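Local coordinates for UPF0403 protein yphP (Bacillus subtilis, PDB 3FHK), which acts as a dithiol bacilliredoxin with a CXC active-site motif, removing bacillithiol from S-bacillithiolated proteins such as OhrR and MetE, at residues A[17-22]-A[53-58]; A[38-43]-A[80-85]; A[84-87]-A[92-95]. The protein carries 2 engineered substitutions. All coordinates share one frame; numbering follows the deposited sequence. Where two conformers were deposited one is given.

Contact 1 (A[17-22]-A[53-58])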
ATOM      1  N   VAL A  17       1.365   8.239 -16.969  1.00 42.92           N
ATOM      2  CA  VAL A  17       1.233   9.422 -17.823  1.00 37.82           C
ATOM      3  C   VAL A  17       2.494   9.745 -18.626  1.00 40.85           C
ATOM      4  O   VAL A  17       2.433   9.837 -19.845  1.00 45.28           O
ATOM      5  CB  VAL A  17       0.819  10.665 -17.012  1.00 47.55           C
ATOM      6  CG1 VAL A  17       1.034  11.929 -17.833  1.00 51.41           C
ATOM      7  CG2 VAL A  17      -0.625  10.549 -16.558  1.00 46.88           C
ATOM      8  N   PRO A  18       3.642   9.916 -17.951  1.00 47.75           N
ATOM      9  CA  PRO A  18       4.850  10.195 -18.734  1.00 48.29           C
ATOM     10  C   PRO A  18       5.168   9.059 -19.702  1.00 46.42           C
ATOM     11  O   PRO A  18       5.837   9.294 -20.707  1.00 38.89           O
ATOM     12  CB  PRO A  18       5.946  10.301 -17.659  1.00 39.15           C
ATOM     13  CG  PRO A  18       5.382   9.581 -16.479  1.00 39.68           C
ATOM     14  CD  PRO A  18       3.932   9.934 -16.508  1.00 45.29           C
ATOM     15  N   MET A  19       4.699   7.848 -19.404  1.00 44.67           N
ATOM     16  CA  MET A  19       4.911   6.721 -20.309  1.00 42.65           C
ATOM     17  C   MET A  19       4.063   6.878 -21.568  1.00 43.78           C
ATOM     18  O   MET A  19       4.431   6.378 -22.630  1.00 42.86           O
ATOM     19  CB  MET A  19       4.645   5.378 -19.616  1.00 44.85           C
ATOM     20  CG  MET A  19       5.588   5.105 -18.444  1.00 48.69           C
ATOM     21  SD  MET A  19       5.351   3.504 -17.611  1.00 31.42           S
ATOM     22  CE  MET A  19       6.008   3.911 -15.992  1.00 37.82           C
ATOM     23  N   ARG A  20       2.937   7.580 -21.449  1.00 43.45           N
ATOM     24  CA  ARG A  20       2.113   7.918 -22.613  1.00 44.51           C
ATOM     25  C   ARG A  20       2.680   9.118 -23.358  1.00 52.13           C
ATOM     26  O   ARG A  20       2.922   9.060 -24.564  1.00 55.20           O
ATOM     27  CB  ARG A  20       0.680   8.235 -22.194  1.00 39.66           C
ATOM     28  CG  ARG A  20      -0.034   7.072 -21.542  1.00 38.90           C
ATOM     29  CD  ARG A  20      -1.367   7.497 -20.958  1.00 37.58           C
ATOM     30  NE  ARG A  20      -2.045   6.382 -20.305  1.00 42.80           N
ATOM     31  CZ  ARG A  20      -2.988   5.636 -20.879  1.00 39.41           C
ATOM     32  NH1 ARG A  20      -3.368   5.878 -22.122  1.00 41.05           N
ATOM     33  NH2 ARG A  20      -3.556   4.644 -20.208  1.00 41.74           N
ATOM     34  N   ARG A  21       2.880  10.210 -22.632  1.00 49.92           N
ATOM     35  CA  ARG A  21       3.364  11.443 -23.235  1.00 48.15           C
ATOM     36  C   ARG A  21       4.652  11.229 -24.023  1.00 39.53           C
ATOM     37  O   ARG A  21       4.885  11.896 -25.032  1.00 34.52           O
ATOM     38  CB  ARG A  21       3.557  12.523 -22.177  1.00 45.91           C
ATOM     39  CG  ARG A  21       2.280  13.219 -21.766  1.00 53.72           C
ATOM     40  CD  ARG A  21       2.609  14.318 -20.768  1.00 69.13           C
ATOM     41  NE  ARG A  21       1.420  15.008 -20.282  1.00 80.22           N
ATOM     42  CZ  ARG A  21       1.302  15.510 -19.054  1.00 82.56           C
ATOM     43  NH1 ARG A  21       2.296  15.379 -18.183  1.00 73.81           N
ATOM     44  NH2 ARG A  21       0.183  16.125 -18.690  1.00 86.89           N
ATOM     45  N   GLU A  22       5.478  10.291 -23.576  1.00 31.13           N
ATOM     46  CA  GLU A  22       6.688   9.967 -24.319  1.00 31.03           C
ATOM     47  C   GLU A  22       6.383   9.710 -25.800  1.00 39.70           C
ATOM     48  O   GLU A  22       7.113  10.180 -26.671  1.00 42.01           O
ATOM     49  CB  GLU A  22       7.431   8.784 -23.694  1.00 40.64           C
ATOM     50  CG  GLU A  22       8.655   8.353 -24.489  1.00 56.86           C
ATOM     51  CD  GLU A  22       9.647   7.551 -23.663  1.00 70.36           C
ATOM     52  OE1 GLU A  22       9.360   7.309 -22.471  1.00 76.15           O
ATOM     53  OE2 GLU A  22      10.712   7.169 -24.204  1.00 69.64           O
ATOM     54  N   ASN A  53       2.329  -0.160 -26.586  1.00 30.93           N
ATOM     55  CA  ASN A  53       3.108   0.358 -25.480  1.00 32.43           C
ATOM     56  C   ASN A  53       2.975  -0.554 -24.265  1.00 33.49           C
ATOM     57  O   ASN A  53       2.135  -1.455 -24.257  1.00 31.28           O
ATOM     58  CB  ASN A  53       2.657   1.786 -25.163  1.00 33.71           C
ATOM     59  CG  ASN A  53       3.727   2.597 -24.453  1.00 35.97           C
ATOM     60  OD1 ASN A  53       4.837   2.115 -24.212  1.00 31.29           O
ATOM     61  ND2 ASN A  53       3.392   3.833 -24.103  1.00 34.97           N
ATOM     62  N   SER A  54       3.812  -0.328 -23.254  1.00 37.83           N
ATOM     63  CA  SER A  54       3.864  -1.188 -22.072  1.00 37.96           C
ATOM     64  C   SER A  54       4.648  -0.501 -20.951  1.00 42.07           C
ATOM     65  O   SER A  54       5.449   0.387 -21.209  1.00 37.05           O
ATOM     66  CB  SER A  54       4.526  -2.528 -22.425  1.00 33.26           C
ATOM     67  OG  SER A  54       4.974  -3.218 -21.261  1.00 43.56           O
ATOM     68  N   VAL A  55       4.426  -0.929 -19.711  1.00 39.95           N
ATOM     69  CA  VAL A  55       5.108  -0.343 -18.552  1.00 38.62           C
ATOM     70  C   VAL A  55       6.529  -0.881 -18.327  1.00 36.48           C
ATOM     71  O   VAL A  55       7.338  -0.275 -17.623  1.00 43.34           O
ATOM     72  CB  VAL A  55       4.279  -0.574 -17.267  1.00 47.71           C
ATOM     73  CG1 VAL A  55       4.997  -0.020 -16.056  1.00 56.86           C
ATOM     74  CG2 VAL A  55       2.922   0.075 -17.398  1.00 51.71           C
ATOM     75  N   CYS A  56       6.832  -2.034 -18.910  0.50 35.79           N
ATOM     76  CA  CYS A  56       8.079  -2.715 -18.590  0.50 38.68           C
ATOM     77  C   CYS A  56       9.316  -1.946 -19.061  0.50 37.12           C
ATOM     78  O   CYS A  56       9.242  -1.067 -19.913  0.50 36.51           O
ATOM     79  CB  CYS A  56       8.068  -4.114 -19.191  0.50 36.69           C
ATOM     80  SG  CYS A  56       7.849  -4.046 -20.956  0.50 25.87           S
ATOM     81  N   GLY A  57      10.460  -2.301 -18.493  1.00 42.90           N
ATOM     82  CA  GLY A  57      11.708  -1.623 -18.763  1.00 42.05           C
ATOM     83  C   GLY A  57      12.059  -1.555 -20.233  1.00 43.50           C
ATOM     84  O   GLY A  57      12.583  -0.551 -20.704  1.00 51.81           O
ATOM     85  N   CYS A  58      11.778  -2.611 -20.977  1.00 45.52           N
ATOM     86  CA  CYS A  58      12.260  -2.646 -22.350  1.00 49.77           C
ATOM     87  C   CYS A  58      11.382  -1.834 -23.318  1.00 38.58           C
ATOM     88  O   CYS A  58      11.818  -1.494 -24.417  1.00 39.40           O
ATOM     89  CB  CYS A  58      12.467  -4.078 -22.828  1.00 46.82           C
ATOM     90  SG  CYS A  58      11.031  -4.765 -23.579  1.00 52.70           S
TER

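Contact 2 (A[38-43]-A[80-85])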
ATOM      1  N   GLU A  38     -11.232   0.978 -33.713  1.00 51.69           N
ATOM      2  CA  GLU A  38     -12.040   0.685 -34.894  1.00 54.67           C
ATOM      3  C   GLU A  38     -12.105   1.894 -35.807  1.00 49.42           C
ATOM      4  O   GLU A  38     -11.861   1.791 -37.010  1.00 49.09           O
ATOM      5  CB  GLU A  38     -13.455   0.271 -34.499  1.00 61.49           C
ATOM      6  CG  GLU A  38     -13.647  -1.221 -34.341  1.00 70.11           C
ATOM      7  CD  GLU A  38     -14.997  -1.563 -33.744  1.00 83.61           C
ATOM      8  OE1 GLU A  38     -15.325  -1.015 -32.667  1.00 83.27           O
ATOM      9  OE2 GLU A  38     -15.726  -2.381 -34.349  1.00 89.80           O
ATOM     10  N   ASN A  39     -12.435   3.040 -35.221  1.00 50.30           N
ATOM     11  CA  ASN A  39     -12.510   4.291 -35.964  1.00 56.03           C
ATOM     12  C   ASN A  39     -11.270   4.546 -36.795  1.00 53.48           C
ATOM     13  O   ASN A  39     -11.354   4.751 -38.000  1.00 53.30           O
ATOM     14  CB  ASN A  39     -12.745   5.466 -35.021  1.00 69.49           C
ATOM     15  CG  ASN A  39     -14.174   5.945 -35.042  1.00 86.88           C
ATOM     16  OD1 ASN A  39     -14.657   6.439 -36.064  1.00 90.02           O
ATOM     17  ND2 ASN A  39     -14.864   5.813 -33.912  1.00 95.12           N
ATOM     18  N   PHE A  40     -10.113   4.536 -36.145  1.00 49.97           N
ATOM     19  CA  PHE A  40      -8.884   4.776 -36.870  1.00 41.70           C
ATOM     20  C   PHE A  40      -8.649   3.706 -37.935  1.00 43.94           C
ATOM     21  O   PHE A  40      -8.487   4.023 -39.105  1.00 51.83           O
ATOM     22  CB  PHE A  40      -7.671   4.849 -35.941  1.00 41.22           C
ATOM     23  CG  PHE A  40      -6.377   4.906 -36.689  1.00 44.18           C
ATOM     24  CD1 PHE A  40      -5.948   6.102 -37.263  1.00 38.89           C
ATOM     25  CD2 PHE A  40      -5.618   3.755 -36.884  1.00 39.33           C
ATOM     26  CE1 PHE A  40      -4.775   6.156 -37.992  1.00 36.38           C
ATOM     27  CE2 PHE A  40      -4.439   3.801 -37.604  1.00 37.11           C
ATOM     28  CZ  PHE A  40      -4.016   5.001 -38.165  1.00 34.00           C
ATOM     29  N   MET A  41      -8.626   2.443 -37.521  1.00 39.75           N
ATOM     30  CA  MET A  41      -8.279   1.350 -38.424  1.00 45.97           C
ATOM     31  C   MET A  41      -9.214   1.232 -39.633  1.00 47.30           C
ATOM     32  O   MET A  41      -8.760   0.933 -40.729  1.00 50.38           O
ATOM     33  CB  MET A  41      -8.162   0.015 -37.669  1.00 48.80           C
ATOM     34  CG  MET A  41      -7.005  -0.023 -36.663  1.00 50.11           C
ATOM     35  SD  MET A  41      -5.363  -0.036 -37.422  1.00 27.77           S
ATOM     36  CE  MET A  41      -5.181  -1.772 -37.808  1.00 35.33           C
ATOM     37  N   GLU A  42     -10.506   1.489 -39.450  1.00 49.91           N
ATOM     38  CA  GLU A  42     -11.432   1.416 -40.588  1.00 56.86           C
ATOM     39  C   GLU A  42     -11.322   2.599 -41.561  1.00 57.71           C
ATOM     40  O   GLU A  42     -11.924   2.580 -42.627  1.00 62.99           O
ATOM     41  CB  GLU A  42     -12.888   1.245 -40.132  1.00 56.33           C
ATOM     42  CG  GLU A  42     -13.157  -0.004 -39.295  1.00 64.76           C
ATOM     43  CD  GLU A  42     -12.695  -1.299 -39.959  1.00 66.71           C
ATOM     44  OE1 GLU A  42     -12.782  -1.427 -41.197  1.00 70.67           O
ATOM     45  OE2 GLU A  42     -12.253  -2.204 -39.226  1.00 66.47           O
ATOM     46  N   LYS A  43     -10.556   3.620 -41.199  1.00 60.20           N
ATOM     47  CA  LYS A  43     -10.396   4.789 -42.060  1.00 61.47           C
ATOM     48  C   LYS A  43      -8.946   4.986 -42.498  1.00 60.12           C
ATOM     49  O   LYS A  43      -8.665   5.737 -43.432  1.00 60.25           O
ATOM     50  CB  LYS A  43     -10.868   6.056 -41.345  1.00 65.06           C
ATOM     51  CG  LYS A  43     -12.302   6.027 -40.839  1.00 69.05           C
ATOM     52  CD  LYS A  43     -12.616   7.321 -40.085  1.00 72.36           C
ATOM     53  CE  LYS A  43     -13.944   7.242 -39.342  1.00 75.09           C
ATOM     54  N   ASN A  80       1.042   7.757 -40.791  1.00 45.33           N
ATOM     55  CA  ASN A  80       0.392   7.837 -39.482  1.00 38.71           C
ATOM     56  C   ASN A  80       1.187   7.123 -38.396  1.00 44.34           C
ATOM     57  O   ASN A  80       1.941   6.181 -38.670  1.00 44.63           O
ATOM     58  CB  ASN A  80      -1.018   7.241 -39.529  1.00 35.13           C
ATOM     59  CG  ASN A  80      -1.776   7.637 -40.780  1.00 47.16           C
ATOM     60  OD1 ASN A  80      -2.028   8.815 -41.008  1.00 49.75           O
ATOM     61  ND2 ASN A  80      -2.146   6.650 -41.596  1.00 52.58           N
ATOM     62  N   THR A  81       0.995   7.575 -37.163  1.00 35.05           N
ATOM     63  CA  THR A  81       1.615   6.971 -35.994  1.00 31.53           C
ATOM     64  C   THR A  81       0.587   6.939 -34.880  1.00 34.35           C
ATOM     65  O   THR A  81      -0.059   7.944 -34.575  1.00 30.65           O
ATOM     66  CB  THR A  81       2.794   7.812 -35.491  1.00 37.27           C
ATOM     67  OG1 THR A  81       2.360   9.163 -35.347  1.00 39.28           O
ATOM     68  CG2 THR A  81       3.962   7.758 -36.466  1.00 40.39           C
ATOM     69  N   VAL A  82       0.415   5.778 -34.273  1.00 31.19           N
ATOM     70  CA  VAL A  82      -0.599   5.643 -33.240  1.00 34.67           C
ATOM     71  C   VAL A  82      -0.138   4.608 -32.236  1.00 37.99           C
ATOM     72  O   VAL A  82       0.780   3.826 -32.488  1.00 35.73           O
ATOM     73  CB  VAL A  82      -1.969   5.230 -33.821  1.00 26.80           C
ATOM     74  CG1 VAL A  82      -2.349   6.129 -34.987  1.00 27.06           C
ATOM     75  CG2 VAL A  82      -1.953   3.782 -34.245  1.00 28.81           C
ATOM     76  N   THR A  83      -0.758   4.615 -31.076  1.00 33.60           N
ATOM     77  CA  THR A  83      -0.340   3.686 -30.059  1.00 36.37           C
ATOM     78  C   THR A  83      -1.514   3.225 -29.228  1.00 36.91           C
ATOM     79  O   THR A  83      -2.505   3.940 -29.063  1.00 29.26           O
ATOM     80  CB  THR A  83       0.769   4.291 -29.153  1.00 32.62           C
ATOM     81  OG1 THR A  83       1.055   3.383 -28.089  1.00 32.62           O
ATOM     82  CG2 THR A  83       0.342   5.643 -28.583  1.00 28.68           C
ATOM     83  N   VAL A  84      -1.394   1.999 -28.746  1.00 33.43           N
ATOM     84  CA  VAL A  84      -2.295   1.468 -27.752  1.00 36.38           C
ATOM     85  C   VAL A  84      -1.412   1.026 -26.604  1.00 34.36           C
ATOM     86  O   VAL A  84      -0.283   0.581 -26.822  1.00 35.31           O
ATOM     87  CB  VAL A  84      -3.096   0.276 -28.295  1.00 34.92           C
ATOM     88  CG1 VAL A  84      -4.206   0.758 -29.235  1.00 32.80           C
ATOM     89  CG2 VAL A  84      -2.163  -0.692 -29.009  1.00 26.97           C
ATOM     90  N   PHE A  85      -1.921   1.159 -25.384  1.00 30.63           N
ATOM     91  CA  PHE A  85      -1.137   0.881 -24.196  1.00 30.93           C
ATOM     92  C   PHE A  85      -1.550  -0.430 -23.553  1.00 33.28           C
ATOM     93  O   PHE A  85      -2.526  -0.486 -22.807  1.00 40.46           O
ATOM     94  CB  PHE A  85      -1.275   2.016 -23.181  1.00 29.13           C
ATOM     95  CG  PHE A  85      -0.081   2.162 -22.286  1.00 34.11           C
ATOM     96  CD1 PHE A  85       0.351   1.100 -21.517  1.00 29.13           C
ATOM     97  CD2 PHE A  85       0.624   3.352 -22.224  1.00 37.05           C
ATOM     98  CE1 PHE A  85       1.452   1.219 -20.693  1.00 31.02           C
ATOM     99  CE2 PHE A  85       1.731   3.469 -21.406  1.00 39.45           C
ATOM    100  CZ  PHE A  85       2.145   2.395 -20.640  1.00 32.88           C
TER

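Contact 3 (A[84-87]-A[92-95])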
ATOM      1  N   VAL A  84      -1.394   1.999 -28.746  1.00 33.43           N
ATOM      2  CA  VAL A  84      -2.295   1.468 -27.752  1.00 36.38           C
ATOM      3  C   VAL A  84      -1.412   1.026 -26.604  1.00 34.36           C
ATOM      4  O   VAL A  84      -0.283   0.581 -26.822  1.00 35.31           O
ATOM      5  CB  VAL A  84      -3.096   0.276 -28.295  1.00 34.92           C
ATOM      6  CG1 VAL A  84      -4.206   0.758 -29.235  1.00 32.80           C
ATOM      7  CG2 VAL A  84      -2.163  -0.692 -29.009  1.00 26.97           C
ATOM      8  N   PHE A  85      -1.921   1.159 -25.384  1.00 30.63           N
ATOM      9  CA  PHE A  85      -1.137   0.881 -24.196  1.00 30.93           C
ATOM     10  C   PHE A  85      -1.550  -0.430 -23.553  1.00 33.28           C
ATOM     11  O   PHE A  85      -2.526  -0.486 -22.807  1.00 40.46           O
ATOM     12  CB  PHE A  85      -1.275   2.016 -23.181  1.00 29.13           C
ATOM     13  CG  PHE A  85      -0.081   2.162 -22.286  1.00 34.11           C
ATOM     14  CD1 PHE A  85       0.351   1.100 -21.517  1.00 29.13           C
ATOM     15  CD2 PHE A  85       0.624   3.352 -22.224  1.00 37.05           C
ATOM     16  CE1 PHE A  85       1.452   1.219 -20.693  1.00 31.02           C
ATOM     17  CE2 PHE A  85       1.731   3.469 -21.406  1.00 39.45           C
ATOM     18  CZ  PHE A  85       2.145   2.395 -20.640  1.00 32.88           C
ATOM     19  N   ALA A  86      -0.796  -1.486 -23.822  1.00 34.87           N
ATOM     20  CA  ALA A  86      -1.145  -2.800 -23.284  1.00 36.76           C
ATOM     21  C   ALA A  86      -1.158  -2.791 -21.756  1.00 36.83           C
ATOM     22  O   ALA A  86      -0.308  -2.172 -21.119  1.00 36.95           O
ATOM     23  CB  ALA A  86      -0.183  -3.854 -23.803  1.00 31.69           C
ATOM     24  N   GLY A  87      -2.125  -3.477 -21.162  1.00 36.89           N
ATOM     25  CA  GLY A  87      -2.157  -3.602 -19.716  1.00 34.53           C
ATOM     26  C   GLY A  87      -2.824  -2.426 -19.035  1.00 46.26           C
ATOM     27  O   GLY A  87      -3.313  -2.554 -17.913  1.00 54.80           O
ATOM     28  N   ALA A  92      -8.748  -1.394 -25.842  1.00 40.68           N
ATOM     29  CA  ALA A  92      -8.092  -0.789 -26.984  1.00 39.86           C
ATOM     30  C   ALA A  92      -7.065  -1.751 -27.584  1.00 38.30           C
ATOM     31  O   ALA A  92      -7.125  -2.049 -28.772  1.00 43.27           O
ATOM     32  CB  ALA A  92      -7.429   0.523 -26.587  1.00 38.28           C
ATOM     33  N   THR A  93      -6.135  -2.263 -26.773  1.00 34.64           N
ATOM     34  CA  THR A  93      -5.100  -3.127 -27.353  1.00 43.71           C
ATOM     35  C   THR A  93      -5.632  -4.480 -27.856  1.00 35.83           C
ATOM     36  O   THR A  93      -5.157  -4.976 -28.880  1.00 38.13           O
ATOM     37  CB  THR A  93      -3.800  -3.269 -26.477  1.00 35.44           C
ATOM     38  OG1 THR A  93      -3.621  -4.616 -26.021  1.00 42.34           O
ATOM     39  CG2 THR A  93      -3.813  -2.308 -25.316  1.00 26.95           C
ATOM     40  N   ALA A  94      -6.615  -5.056 -27.157  1.00 29.07           N
ATOM     41  CA  ALA A  94      -7.269  -6.291 -27.615  1.00 35.83           C
ATOM     42  C   ALA A  94      -7.917  -6.107 -28.989  1.00 33.99           C
ATOM     43  O   ALA A  94      -7.851  -6.983 -29.843  1.00 42.87           O
ATOM     44  CB  ALA A  94      -8.313  -6.781 -26.595  1.00 23.94           C
ATOM     45  N   LYS A  95      -8.535  -4.948 -29.184  1.00 32.96           N
ATOM     46  CA  LYS A  95      -9.112  -4.562 -30.467  1.00 32.04           C
ATOM     47  C   LYS A  95      -8.051  -4.333 -31.564  1.00 33.35           C
ATOM     48  O   LYS A  95      -8.216  -4.782 -32.691  1.00 35.71           O
ATOM     49  CB  LYS A  95      -9.989  -3.316 -30.282  1.00 37.17           C
ATOM     50  CG  LYS A  95     -10.565  -2.739 -31.562  1.00 46.72           C
ATOM     51  CD  LYS A  95     -11.314  -3.794 -32.347  1.00 56.11           C
ATOM     52  CE  LYS A  95     -12.374  -4.456 -31.491  1.00 62.01           C
ATOM     53  NZ  LYS A  95     -13.328  -5.237 -32.326  1.00 66.47           N
TER

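Contact 1 (A[17-22]-A[53-58])
The carboxamide of Asn53 reaches the backbone of Met19 with its amino edge: ND2 gives a hydrogen bond to Met19 O at 3.1 Å, bent to 146° at the hydrogen. The acceptor lies almost in the amide plane, yet ND2 stands above the carbonyl plane of Met19 rather than within it. Over one face of the amide comes the ring of Phe85, with Phe85 CE2 3.2 Å from Asn53 ND2. The other end, OD1, accepts from Arg64 of helix 57-73 and, weakly, from Ser54 N at 2.8 Å, so both polar atoms are held. CG is anti to the backbone N (chi1 -157°), which swings the amide from the strand end toward helix 2-24. This is the active-site corner of a thioredoxin-superfamily fold: strand 47-53 runs out at Asn53, and a short loop leads to the CXC motif, Cys56 at the N-cap of helix 57-73. With an alanine here, Met19 O would probably lose this donor and the Arg64 guanidinium one of its acceptors. Next to the polar bond, the extended Met19 chain lays SD against Val55 CG1 at 3.9 Å. Arg21 of a second subunit packs on both side chains. Beyond Val55 the loop is shaped by an ST turn, with Cys56 N donating to Ser54 OG at 3.2 Å, nearly straight at 172°.

Contact 2 (A[38-43]-A[80-85])
Phe40 projects from helix 34-43 onto Val82 of strand 80-85, a helix-on-sheet contact of the thioredoxin-like fold. The helix belongs to a beta-alpha-beta crossover that joins two parallel strands, 29-30 and 47-53, with 80-85 lying between them in the sheet. Starting at CB, the side chain leaves the helix toward the strand, and CG is anti to the backbone N (chi1 172°), which carries the ring outward to Val82. There a valine methyl, CG1, lies over the ring; its shortest distances are to the outer half, with the CD atoms a little farther off. CE1 comes to 3.9 Å from Val82 CG1, while CE2 meets both valine branches, with CG2 at 4.2 Å. At the tip, CZ has Val82 CG1 at 3.8 Å. The CG1 approaches make up one CH-pi contact, with CG1 over a face of the ring, 18° off its normal and shifted toward the rim; CG2 only brushes CE2. The two side chains come from opposite directions, so the methyl presses on the ring while the ring overlies the valine. Strand 47-53 adds Thr48 against the same ring, and Val82 also leans on Val50 and Leu31. Asn80 ND2 is engaged elsewhere, giving hydrogen bonds to Thr48 OG1 and Glu45 O. Its amide stands almost upright to the phenyl plane, at 87°, and what it offers the ring is aliphatic: Asn80 CB lies near the ring plane, 4.0 Å from Phe40 CZ at the edge.

Contact 3 (A[84-87]-A[92-95])
Thr93 and Ala92 pack apolar surface against Val84 and Ala86, a buried strand-to-helix contact made where strand 80-85 gives out and the chain turns back into helix 90-97. In this thioredoxin-like fold the short helix lies on the same side of the sheet as helix 34-43, whose Val37 touches both Val84 and Ala92. Val84 is the strand's part in it. Its CG1 lies beside the backbone N, anti to the carbonyl carbon (chi1 -76°), which puts CG2 in the crowded position between N and the carbonyl carbon, where it meets Thr93 CB at 4.0 Å; the two side chains cross obliquely. The CG1 branch turns to the preceding helix residue, lying 4.2 Å from Ala92 CB and about as far from the Ala92 carbonyl. Phe85 points the opposite way, toward Met19 and Val16 of helix 2-24, so it contributes backbone rather than ring here. Past the strand end, Ala86 CB stands 4.2 Å from Thr93 OG1, and a sulfate ion, probably from the crystallisation liquor, is bound about 4 Å from the Ala86 side chain. Thr93 fits in closely. Its chi1 of 115° falls away from a staggered position, which may reflect the tight fit, though the rotation could also be imperfectly fixed at this resolution. The methyl branch is pressed against the backbone itself, with Thr93 CG2 3.4 Å from both Phe85 O and Ala86 CA.

Contacts 1 and 3 are buried, whereas contact 2 is only partly so, lying toward the other end of strand 80-85 and away from the annotated site. Contacts 2 and 3 share that strand, Val84 and Phe85 included, and both set helices on one side of the sheet; contact 1 brings helix 2-24 to the other side. The strands tie it in, Asn53 N lying 2.7 Å from Val84 O in a probable hydrogen bond. Chemistry follows place: beside the CXC loop a side-chain amide grips a helix carbonyl next to a sulfur-methyl touch, while contact 2 rests on a ring with aliphatic carbons and contact 3 on methyls against side chains and backbone.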